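Local structure of beta subunit of photoactivated adenylyl cyclase (Beggiatoa sp. PS, 5M2A) at residues 289-294 / 330-335. The protein probably makes cyclic AMP from ATP in response to blue light, pairing a flavin-binding BLUF photoreceptor with an adenylyl cyclase catalytic domain. Residues are numbered along the deposited sequence; the frame is centred on the assembly and turned at random.
Sequences LPYALA and NEAQKY
Lys334 reaches across the backbone of 289-291 with its chain extended beyond CG, and its NZ donates to Leu289 O at 2.8 Å, nearly along the C=O axis. On the way Lys334 CE passes 3.4 Å from Tyr291 O and also lies against Ala292. The ammonium has two further oxygen partners, Thr286 O and Thr338 OG1, so three hydrogen bonds hold the tip. Lys334 N donates to Pro290 O and Ala292 N to Ala332 O, both nearly straight (173° and 169° at the hydrogen). These two bonds flank the pair Tyr291 and Gln333, a single antiparallel beta bridge of the non-hydrogen-bonded kind, with CA atoms 4.3 Å apart. The tight part continues where the CB atoms of Ala332 and Leu293 meet at 3.7 Å. Tyr291 CG lies anti to the carbonyl carbon (chi1 -58°), and ring atom CD2 comes 3.4 Å from Gln333 CA, an oblique approach, while CE2 touches Gln333 CB. Toward solvent the contact is looser: Gln333 CG touches Tyr291 CE2 only at 4.1 Å, and a water donating to both Pro290 O and Lys334 O spans the outer side. A methionine in place of Lys334 would probably leave Leu289 O, Thr286 O and Thr338 OG1 without the ammonium they share, and weaken the tie between residues 286-289 and the start of helix 338-349. The bridge thus fastens the chain entering strand 293-296 to the loop leaving strand 324-329, just beyond where these strands pair antiparallel in the cyclase-domain sheet. Leu293 and Ala292 pack on helix 215-235, Tyr291 lies against Ile310 and Leu312 of strand 309-315, and Ala292 and Ala294 bond through their backbones to strand 247-258.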
loop_
_atom_site.group_PDB
_atom_site.type_symbol
_atom_site.label_atom_id
_atom_site.label_comp_id
_atom_site.label_asym_id
_atom_site.label_seq_id
_atom_site.Cartn_x
_atom_site.Cartn_y
_atom_site.Cartn_z
ATOM N N LEU A 289 -7.278 30.354 -4.252
ATOM C CA LEU A 289 -7.340 31.081 -3.002
ATOM C C LEU A 289 -5.997 31.726 -2.676
ATOM O O LEU A 289 -4.940 31.217 -3.066
ATOM C CB LEU A 289 -7.733 30.151 -1.847
ATOM C CG LEU A 289 -9.061 29.422 -1.996
ATOM C CD1 LEU A 289 -9.224 28.418 -0.868
ATOM C CD2 LEU A 289 -10.201 30.422 -2.001
ATOM N N PRO A 290 -6.004 32.833 -1.949
ATOM C CA PRO A 290 -4.737 33.436 -1.514
ATOM C C PRO A 290 -4.167 32.754 -0.278
ATOM O O PRO A 290 -3.380 33.352 0.461
ATOM C CB PRO A 290 -5.126 34.894 -1.233
ATOM C CG PRO A 290 -6.576 34.827 -0.880
ATOM C CD PRO A 290 -7.165 33.708 -1.682
ATOM N N TYR A 291 -4.552 31.493 -0.063
ATOM C CA TYR A 291 -4.080 30.673 1.041
ATOM C C TYR A 291 -3.764 29.277 0.526
ATOM O O TYR A 291 -4.456 28.753 -0.349
ATOM C CB TYR A 291 -5.134 30.546 2.160
ATOM C CG TYR A 291 -5.547 31.876 2.723
ATOM C CD1 TYR A 291 -6.532 32.635 2.111
ATOM C CD2 TYR A 291 -4.934 32.383 3.859
ATOM C CE1 TYR A 291 -6.901 33.860 2.612
ATOM C CE2 TYR A 291 -5.291 33.619 4.367
ATOM C CZ TYR A 291 -6.278 34.345 3.740
ATOM O OH TYR A 291 -6.648 35.565 4.235
ATOM N N ALA A 292 -2.738 28.667 1.113
ATOM C CA ALA A 292 -2.266 27.345 0.706
ATOM C C ALA A 292 -2.905 26.206 1.493
ATOM O O ALA A 292 -2.568 25.035 1.259
ATOM C CB ALA A 292 -0.746 27.279 0.847
ATOM N N LEU A 293 -3.794 26.522 2.432
ATOM C CA LEU A 293 -4.482 25.539 3.258
ATOM C C LEU A 293 -5.961 25.891 3.281
ATOM O O LEU A 293 -6.315 27.042 3.531
ATOM C CB LEU A 293 -3.926 25.538 4.684
ATOM C CG LEU A 293 -4.712 24.782 5.751
ATOM C CD1 LEU A 293 -4.702 23.297 5.425
ATOM C CD2 LEU A 293 -4.111 25.044 7.124
ATOM N N ALA A 294 -6.822 24.914 3.028
ATOM C CA ALA A 294 -8.259 25.143 3.120
ATOM C C ALA A 294 -8.913 23.989 3.856
ATOM O O ALA A 294 -8.551 22.833 3.639
ATOM C CB ALA A 294 -8.901 25.294 1.735
ATOM N N ASN A 330 -4.929 32.506 9.170
ATOM C CA ASN A 330 -4.130 33.624 8.676
ATOM C C ASN A 330 -2.704 33.188 8.350
ATOM O O ASN A 330 -2.108 33.654 7.368
ATOM C CB ASN A 330 -4.130 34.746 9.714
ATOM C CG ASN A 330 -3.416 35.996 9.229
ATOM O OD1 ASN A 330 -2.401 36.405 9.796
ATOM N ND2 ASN A 330 -3.945 36.609 8.183
ATOM N N GLU A 331 -2.142 32.287 9.157
ATOM C CA GLU A 331 -0.774 31.820 8.939
ATOM C C GLU A 331 -0.585 31.110 7.595
ATOM O O GLU A 331 0.553 30.992 7.128
ATOM C CB GLU A 331 -0.353 30.875 10.077
ATOM C CG GLU A 331 -0.243 31.527 11.455
ATOM C CD GLU A 331 0.889 32.540 11.548
ATOM O OE1 GLU A 331 1.959 32.307 10.950
ATOM O OE2 GLU A 331 0.709 33.578 12.221
ATOM N N ALA A 332 -1.659 30.638 6.961
ATOM C CA ALA A 332 -1.547 29.933 5.688
ATOM C C ALA A 332 -1.542 30.874 4.486
ATOM O O ALA A 332 -1.517 30.404 3.343
ATOM C CB ALA A 332 -2.678 28.914 5.532
ATOM N N GLN A 333 -1.577 32.184 4.720
ATOM C CA GLN A 333 -1.634 33.146 3.628
ATOM C C GLN A 333 -0.413 33.013 2.731
ATOM O O GLN A 333 0.706 32.812 3.213
ATOM C CB GLN A 333 -1.711 34.569 4.185
ATOM C CG GLN A 333 -1.941 35.639 3.136
ATOM C CD GLN A 333 -1.764 37.045 3.692
ATOM O OE1 GLN A 333 -0.654 37.447 4.057
ATOM N NE2 GLN A 333 -2.860 37.798 3.763
ATOM N N LYS A 334 -0.637 33.131 1.420
ATOM C CA LYS A 334 0.438 33.044 0.433
ATOM C C LYS A 334 1.133 34.392 0.287
ATOM O O LYS A 334 0.471 35.420 0.113
ATOM C CB LYS A 334 -0.111 32.610 -0.929
ATOM C CG LYS A 334 -0.612 31.156 -1.002
ATOM C CD LYS A 334 -1.355 30.928 -2.318
ATOM C CE LYS A 334 -1.869 29.496 -2.471
ATOM N NZ LYS A 334 -2.874 29.415 -3.581
ATOM N N TYR A 335 2.466 34.394 0.366
ATOM C CA TYR A 335 3.213 35.624 0.122
ATOM C C TYR A 335 3.374 35.911 -1.365
ATOM O O TYR A 335 4.002 36.911 -1.728
ATOM C CB TYR A 335 4.590 35.564 0.800
ATOM C CG TYR A 335 5.594 34.640 0.136
ATOM C CD1 TYR A 335 5.556 33.266 0.353
ATOM C CD2 TYR A 335 6.592 35.143 -0.692
ATOM C CE1 TYR A 335 6.475 32.419 -0.247
ATOM C CE2 TYR A 335 7.516 34.305 -1.295
ATOM C CZ TYR A 335 7.453 32.943 -1.069
ATOM O OH TYR A 335 8.371 32.103 -1.665
HETATM O O HOH W 1 -2.064 35.948 -0.106
#